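Long-range contacts in single-stranded DNA-binding protein (Enterobacter phage Enc34, PDB 5ODL), which binds single-stranded DNA, seen here with an oligothymidine, probably through an OB-type fold: residues 28-33 with 137-142; 143-148 with 167-172. All coordinates share one frame; numbering follows the deposited sequence.

Interaction 1: residues 28-33 with 137-142; sequences VRCSYP and EEIYGG. With nucleotides of chain B.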
loop_
_atom_site.group_PDB
_atom_site.type_symbol
_atom_site.label_atom_id
_atom_site.label_comp_id
_atom_site.label_asym_id
_atom_site.label_seq_id
_atom_site.Cartn_x
_atom_site.Cartn_y
_atom_site.Cartn_z
ATOM N N VAL A 28 -0.684 -10.242 -0.697
ATOM C CA VAL A 28 0.123 -9.560 -1.705
ATOM C C VAL A 28 1.583 -9.657 -1.299
ATOM O O VAL A 28 1.908 -9.813 -0.100
ATOM C CB VAL A 28 -0.309 -8.061 -1.891
ATOM C CG1 VAL A 28 -1.708 -8.006 -2.478
ATOM C CG2 VAL A 28 -0.265 -7.300 -0.575
ATOM N N ARG A 29 2.470 -9.569 -2.289
ATOM C CA ARG A 29 3.894 -9.715 -2.048
ATOM C C ARG A 29 4.535 -8.376 -1.738
ATOM O O ARG A 29 4.269 -7.398 -2.376
ATOM C CB ARG A 29 4.572 -10.423 -3.229
ATOM C CG ARG A 29 5.867 -11.138 -2.847
ATOM C CD ARG A 29 6.346 -12.116 -3.915
ATOM N NE ARG A 29 7.492 -12.859 -3.394
ATOM C CZ ARG A 29 8.317 -13.607 -4.114
ATOM N NH1 ARG A 29 8.140 -13.773 -5.429
ATOM N NH2 ARG A 29 9.320 -14.209 -3.503
ATOM N N CYS A 30 5.395 -8.353 -0.738
ATOM C CA CYS A 30 6.001 -7.144 -0.235
ATOM C C CYS A 30 7.346 -6.915 -0.981
ATOM O O CYS A 30 8.052 -7.884 -1.283
ATOM C CB CYS A 30 6.165 -7.388 1.285
ATOM S SG CYS A 30 7.572 -6.671 1.975
ATOM N N SER A 31 7.677 -5.652 -1.318
ATOM C CA SER A 31 9.047 -5.265 -1.672
ATOM C C SER A 31 9.402 -3.923 -1.067
ATOM O O SER A 31 8.530 -3.111 -0.706
ATOM C CB SER A 31 9.337 -5.257 -3.194
ATOM O OG SER A 31 8.565 -4.317 -3.835
ATOM N N TYR A 32 10.704 -3.711 -0.928
ATOM C CA TYR A 32 11.222 -2.468 -0.375
ATOM C C TYR A 32 10.518 -1.967 0.919
ATOM O O TYR A 32 10.120 -0.805 1.008
ATOM C CB TYR A 32 11.178 -1.390 -1.432
ATOM C CG TYR A 32 12.053 -1.689 -2.597
ATOM C CD1 TYR A 32 13.431 -1.536 -2.503
ATOM C CD2 TYR A 32 11.510 -2.133 -3.796
ATOM C CE1 TYR A 32 14.254 -1.822 -3.581
ATOM C CE2 TYR A 32 12.320 -2.396 -4.880
ATOM C CZ TYR A 32 13.684 -2.244 -4.767
ATOM O OH TYR A 32 14.472 -2.525 -5.860
ATOM N N PRO A 33 10.374 -2.847 1.930
ATOM C CA PRO A 33 9.819 -2.362 3.199
ATOM C C PRO A 33 10.736 -1.327 3.877
ATOM O O PRO A 33 11.948 -1.493 3.888
ATOM C CB PRO A 33 9.693 -3.635 4.048
ATOM C CG PRO A 33 10.775 -4.510 3.514
ATOM C CD PRO A 33 10.828 -4.254 2.027
ATOM N N GLU A 137 13.217 -8.102 10.611
ATOM C CA GLU A 137 13.280 -9.564 10.439
ATOM C C GLU A 137 11.962 -10.152 9.998
ATOM O O GLU A 137 11.950 -11.045 9.160
ATOM C CB GLU A 137 13.716 -10.235 11.742
ATOM C CG GLU A 137 15.125 -9.872 12.153
ATOM C CD GLU A 137 15.564 -10.531 13.456
ATOM O OE1 GLU A 137 16.776 -10.484 13.727
ATOM O OE2 GLU A 137 14.726 -11.095 14.213
ATOM N N GLU A 138 10.854 -9.651 10.544
ATOM C CA GLU A 138 9.540 -10.202 10.226
ATOM C C GLU A 138 9.057 -9.912 8.779
ATOM O O GLU A 138 8.578 -10.822 8.094
ATOM C CB GLU A 138 8.513 -9.696 11.217
ATOM C CG GLU A 138 7.136 -10.306 11.115
ATOM C CD GLU A 138 7.126 -11.780 11.463
ATOM O OE1 GLU A 138 7.879 -12.199 12.358
ATOM O OE2 GLU A 138 6.355 -12.512 10.833
ATOM N N ILE A 139 9.165 -8.664 8.348
ATOM C CA ILE A 139 8.623 -8.235 7.052
ATOM C C ILE A 139 9.815 -7.908 6.141
ATOM O O ILE A 139 10.364 -6.809 6.145
ATOM C CB ILE A 139 7.667 -7.007 7.169
ATOM C CG1 ILE A 139 6.550 -7.190 8.206
ATOM C CG2 ILE A 139 7.046 -6.738 5.792
ATOM C CD1 ILE A 139 5.676 -8.387 8.047
ATOM N N TYR A 140 10.202 -8.894 5.345
ATOM C CA TYR A 140 11.336 -8.792 4.468
ATOM C C TYR A 140 10.791 -8.782 3.037
ATOM O O TYR A 140 9.752 -9.406 2.718
ATOM C CB TYR A 140 12.349 -9.940 4.692
ATOM C CG TYR A 140 11.719 -11.322 4.575
ATOM C CD1 TYR A 140 11.146 -11.933 5.668
ATOM C CD2 TYR A 140 11.649 -11.982 3.340
ATOM C CE1 TYR A 140 10.506 -13.151 5.570
ATOM C CE2 TYR A 140 11.037 -13.222 3.228
ATOM C CZ TYR A 140 10.473 -13.812 4.346
ATOM O OH TYR A 140 9.841 -15.018 4.251
ATOM N N GLY A 141 11.517 -8.101 2.168
ATOM C CA GLY A 141 11.142 -8.042 0.751
ATOM C C GLY A 141 11.101 -9.464 0.201
ATOM O O GLY A 141 12.079 -10.193 0.312
ATOM N N GLY A 142 9.960 -9.842 -0.363
ATOM C CA GLY A 142 9.706 -11.184 -0.864
ATOM C C GLY A 142 8.671 -11.961 -0.085
ATOM O O GLY A 142 8.097 -12.916 -0.604
ATOM P P DT B 7 9.098 5.902 -9.663
ATOM O OP1 DT B 7 8.313 6.656 -10.680
ATOM O OP2 DT B 7 8.453 4.770 -8.926
ATOM O "O5'" DT B 7 10.433 5.337 -10.335
ATOM C "C5'" DT B 7 11.173 4.220 -9.785
ATOM C "C4'" DT B 7 11.595 4.489 -8.358
ATOM O "O4'" DT B 7 10.772 3.697 -7.467
ATOM C "C3'" DT B 7 13.037 4.122 -8.008
ATOM O "O3'" DT B 7 13.482 4.978 -6.940
ATOM C "C2'" DT B 7 12.896 2.689 -7.531
ATOM C "C1'" DT B 7 11.596 2.786 -6.744
ATOM N N1 DT B 7 10.835 1.527 -6.559
ATOM C C2 DT B 7 10.438 1.189 -5.283
ATOM O O2 DT B 7 10.696 1.867 -4.301
ATOM N N3 DT B 7 9.722 0.019 -5.195
ATOM C C4 DT B 7 9.378 -0.829 -6.233
ATOM O O4 DT B 7 8.743 -1.854 -6.002
ATOM C C5 DT B 7 9.823 -0.411 -7.545
ATOM C C7 DT B 7 9.487 -1.262 -8.728
ATOM C C6 DT B 7 10.515 0.733 -7.642
ATOM P P DT B 8 15.015 5.471 -6.834
ATOM O OP1 DT B 8 15.043 6.704 -5.999
ATOM O OP2 DT B 8 15.599 5.500 -8.202
ATOM O "O5'" DT B 8 15.717 4.294 -6.024
ATOM C "C5'" DT B 8 16.802 4.541 -5.104
ATOM C "C4'" DT B 8 16.987 3.353 -4.187
ATOM O "O4'" DT B 8 16.117 3.486 -3.035
ATOM C "C3'" DT B 8 16.655 1.996 -4.812
ATOM O "O3'" DT B 8 17.536 0.970 -4.351
ATOM C "C2'" DT B 8 15.244 1.716 -4.332
ATOM C "C1'" DT B 8 15.201 2.397 -2.975
ATOM N N1 DT B 8 13.867 2.938 -2.635
ATOM C C2 DT B 8 13.137 2.304 -1.654
ATOM O O2 DT B 8 13.558 1.348 -1.025
ATOM N N3 DT B 8 11.901 2.858 -1.409
ATOM C C4 DT B 8 11.334 3.950 -2.044
ATOM O O4 DT B 8 10.211 4.336 -1.716
ATOM C C5 DT B 8 12.149 4.552 -3.080
ATOM C C7 DT B 8 11.620 5.733 -3.830
ATOM C C6 DT B 8 13.356 4.021 -3.320
ATOM P P DT B 9 17.878 -0.268 -5.306
ATOM O OP1 DT B 9 19.149 0.039 -6.013
ATOM O OP2 DT B 9 16.657 -0.590 -6.097
ATOM O "O5'" DT B 9 18.138 -1.455 -4.276
#
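Strand residues 28-31 and the chain leaving helix 132-138 come together at Ser31 and Gly141, whose CA atoms lie 4.2 Å apart, and one backbone bond joins them there, from Gly142 N to Cys30 O (2.9 Å). Gly142 is gripped through its carbonyl as well. Arg29 NE donates to Gly142 O at 2.9 Å and 172°, an almost straight bond in which the oxygen sits at the guanidinium edge and in its plane; NH2 of the same group adds only a weak second bond. The arginine reaches this oxygen because its chain is extended from CG to NE, and its NH2 also has weak partners in Asp175 and Glu176. On the other side of the strand Cys30 points toward the loop, and its SG lies 3.9 Å from Ile139 CG2, while Pro33 lays the CG corner of its ring 3.5 Å from Ile139 O. Tyr32, pointing away from the loop, belongs to the DNA: its CD2 is 3.1 Å from DT7 N3 of chain B, with O2 of that thymine over one ring face, and its OH lies 2.9 Å from OP2 of DT9 of chain B. Chemically, the contact divides the work by residue: Arg29 and Cys30 hold the loop at Gly142, while the corner that follows presents an aromatic ring to bases and, at its hydroxyl end, to a phosphate.

Interaction 2: residues 143-148 with 167-172; sequences CWVSSV and LSVLKR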
loop_
_atom_site.group_PDB
_atom_site.type_symbol
_atom_site.label_atom_id
_atom_site.label_comp_id
_atom_site.label_asym_id
_atom_site.label_seq_id
_atom_site.Cartn_x
_atom_site.Cartn_y
_atom_site.Cartn_z
ATOM N N CYS A 143 8.393 -11.560 1.154
ATOM C CA CYS A 143 7.325 -12.206 1.907
ATOM C C CYS A 143 5.981 -11.692 1.409
ATOM O O CYS A 143 5.940 -10.731 0.630
ATOM C CB CYS A 143 7.497 -11.984 3.405
ATOM S SG CYS A 143 6.974 -10.399 4.052
ATOM N N TRP A 144 4.911 -12.349 1.850
ATOM C CA TRP A 144 3.534 -11.962 1.557
ATOM C C TRP A 144 2.856 -11.421 2.815
ATOM O O TRP A 144 3.098 -11.908 3.941
ATOM C CB TRP A 144 2.715 -13.125 0.971
ATOM C CG TRP A 144 3.295 -13.675 -0.289
ATOM C CD1 TRP A 144 4.442 -14.405 -0.412
ATOM C CD2 TRP A 144 2.759 -13.534 -1.601
ATOM N NE1 TRP A 144 4.667 -14.708 -1.732
ATOM C CE2 TRP A 144 3.652 -14.176 -2.488
ATOM C CE3 TRP A 144 1.626 -12.906 -2.117
ATOM C CZ2 TRP A 144 3.423 -14.234 -3.882
ATOM C CZ3 TRP A 144 1.404 -12.943 -3.491
ATOM C CH2 TRP A 144 2.303 -13.606 -4.358
ATOM N N VAL A 145 2.039 -10.388 2.609
ATOM C CA VAL A 145 1.384 -9.651 3.655
ATOM C C VAL A 145 -0.056 -9.366 3.278
ATOM O O VAL A 145 -0.484 -9.574 2.144
ATOM C CB VAL A 145 2.107 -8.293 3.923
ATOM C CG1 VAL A 145 3.566 -8.491 4.285
ATOM C CG2 VAL A 145 2.012 -7.359 2.722
ATOM N N SER A 146 -0.790 -8.836 4.261
ATOM C CA SER A 146 -2.047 -8.155 4.035
ATOM C C SER A 146 -1.849 -6.763 4.644
ATOM O O SER A 146 -1.163 -6.614 5.652
ATOM C CB SER A 146 -3.221 -8.902 4.670
ATOM O OG SER A 146 -3.453 -10.111 3.978
ATOM N N SER A 147 -2.387 -5.737 3.994
ATOM C CA SER A 147 -2.133 -4.365 4.453
ATOM C C SER A 147 -3.387 -3.516 4.392
ATOM O O SER A 147 -4.183 -3.641 3.465
ATOM C CB SER A 147 -0.988 -3.769 3.644
ATOM O OG SER A 147 -0.729 -2.418 3.972
ATOM N N VAL A 148 -3.594 -2.705 5.427
ATOM C CA VAL A 148 -4.651 -1.679 5.408
ATOM C C VAL A 148 -4.060 -0.350 4.941
ATOM O O VAL A 148 -3.091 0.145 5.522
ATOM C CB VAL A 148 -5.384 -1.524 6.737
ATOM C CG1 VAL A 148 -6.460 -0.454 6.630
ATOM C CG2 VAL A 148 -6.026 -2.856 7.123
ATOM N N LEU A 167 -1.460 2.075 6.989
ATOM C CA LEU A 167 -1.927 1.925 8.359
ATOM C C LEU A 167 -1.446 0.647 9.064
ATOM O O LEU A 167 -1.142 0.726 10.260
ATOM C CB LEU A 167 -3.446 2.043 8.485
ATOM C CG LEU A 167 -4.046 3.432 8.156
ATOM C CD1 LEU A 167 -3.229 4.583 8.729
ATOM C CD2 LEU A 167 -4.248 3.654 6.671
ATOM N N SER A 168 -1.390 -0.491 8.358
ATOM C CA SER A 168 -1.032 -1.747 9.005
ATOM C C SER A 168 -0.417 -2.686 7.995
ATOM O O SER A 168 -0.778 -2.647 6.801
ATOM C CB SER A 168 -2.249 -2.390 9.685
ATOM O OG SER A 168 -3.191 -2.809 8.730
ATOM N N VAL A 169 0.522 -3.508 8.469
ATOM C CA VAL A 169 1.086 -4.601 7.668
ATOM C C VAL A 169 1.057 -5.879 8.518
ATOM O O VAL A 169 1.632 -5.894 9.610
ATOM C CB VAL A 169 2.531 -4.294 7.248
ATOM C CG1 VAL A 169 3.102 -5.423 6.383
ATOM C CG2 VAL A 169 2.609 -2.987 6.476
ATOM N N LEU A 170 0.378 -6.915 8.017
ATOM C CA LEU A 170 0.278 -8.242 8.663
ATOM C C LEU A 170 1.040 -9.269 7.836
ATOM O O LEU A 170 0.775 -9.419 6.648
ATOM C CB LEU A 170 -1.196 -8.675 8.768
ATOM C CG LEU A 170 -1.550 -10.150 9.071
ATOM C CD1 LEU A 170 -1.103 -10.518 10.470
ATOM C CD2 LEU A 170 -3.029 -10.468 8.876
ATOM N N LYS A 171 1.965 -9.988 8.462
ATOM C CA LYS A 171 2.644 -11.101 7.816
ATOM C C LYS A 171 1.636 -12.193 7.504
ATOM O O LYS A 171 0.846 -12.582 8.351
ATOM C CB LYS A 171 3.719 -11.666 8.751
ATOM C CG LYS A 171 4.501 -12.842 8.189
ATOM C CD LYS A 171 5.459 -12.382 7.117
ATOM C CE LYS A 171 6.583 -13.370 6.936
ATOM N NZ LYS A 171 7.461 -13.554 8.110
ATOM N N ARG A 172 1.696 -12.688 6.274
ATOM C CA ARG A 172 0.789 -13.726 5.787
ATOM C C ARG A 172 1.527 -15.007 5.398
ATOM O O ARG A 172 1.094 -16.105 5.796
ATOM C CB ARG A 172 -0.024 -13.190 4.600
ATOM C CG ARG A 172 -1.152 -12.258 5.010
ATOM C CD ARG A 172 -2.304 -12.971 5.716
ATOM N NE ARG A 172 -2.874 -13.959 4.802
ATOM C CZ ARG A 172 -3.343 -15.170 5.104
ATOM N NH1 ARG A 172 -3.362 -15.630 6.353
ATOM N NH2 ARG A 172 -3.797 -15.944 4.119
HETATM O O HOH W 1 -3.054 -5.540 8.031
#
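A beta hairpin, strand 144-156 returning as strand 159-173, supplies this contact, an antiparallel ladder in the curled sheet of an OB-clan domain, its regular pairing interrupted by a classic beta bulge. In the regular part, Ser146 and Leu170 form a hydrogen-bonded pair, N to O in both directions, the bond from Leu170 N to Ser146 O being 2.8 Å long and nearly straight at 173°. Arg172 N continues the ladder to Trp144 O. At the bulge, Leu167 and Ser168 are set against the single Val148, whose O takes a bond from Leu167 N at 2.9 Å and a weak one from Ser168 N. Val145 CG1 meets Val169 CG1 at 3.7 Å, the two valines crossing obliquely on the face that also carries Ser147. Ser146 shares the other face with Leu170; alongside it Arg172, its CG anti to the carbonyl carbon (chi1 -77°), sets CG 3.3 Å from Ser146 OG, and bends at chi2 and chi3 keep CD beside that hydroxyl; Asn27 takes both polar ends. Lys171 instead runs its CE alongside Cys143 CB, its NZ paired with Asp174 and Glu138. Ser147 OG, set anti to the backbone N (chi1 177°), reaches across to Ser168 O at 2.8 Å, where Val148 N also donates, so one carbonyl serves two donors. A water spans the strands, bonded to Ser168 OG at 2.8 Å and donating to Ser146 O.

Overall arrangement
Followed from the N terminus, the chain lays down strand 28-31, then runs through strand 48-56, helix 61-76 and strand 108-115 before helix 132-138 delivers the loop that closes interaction 1 across about a hundred residues. Interaction 2 begins directly afterwards and closes a far shorter loop, a hairpin, so the two contacts stand in series, neither nested nor crossed. They nevertheless share a sheet: strand 28-31 pairs with strand 144-156, as Val28 O to Val145 N and Cys30 N to Cys143 O, both 2.8 Å, probably record. Together they illustrate how local and distant closures can meet in one sheet, on adjacent strands, joining the DNA-facing corner, the helix exit and the C-terminal hairpin.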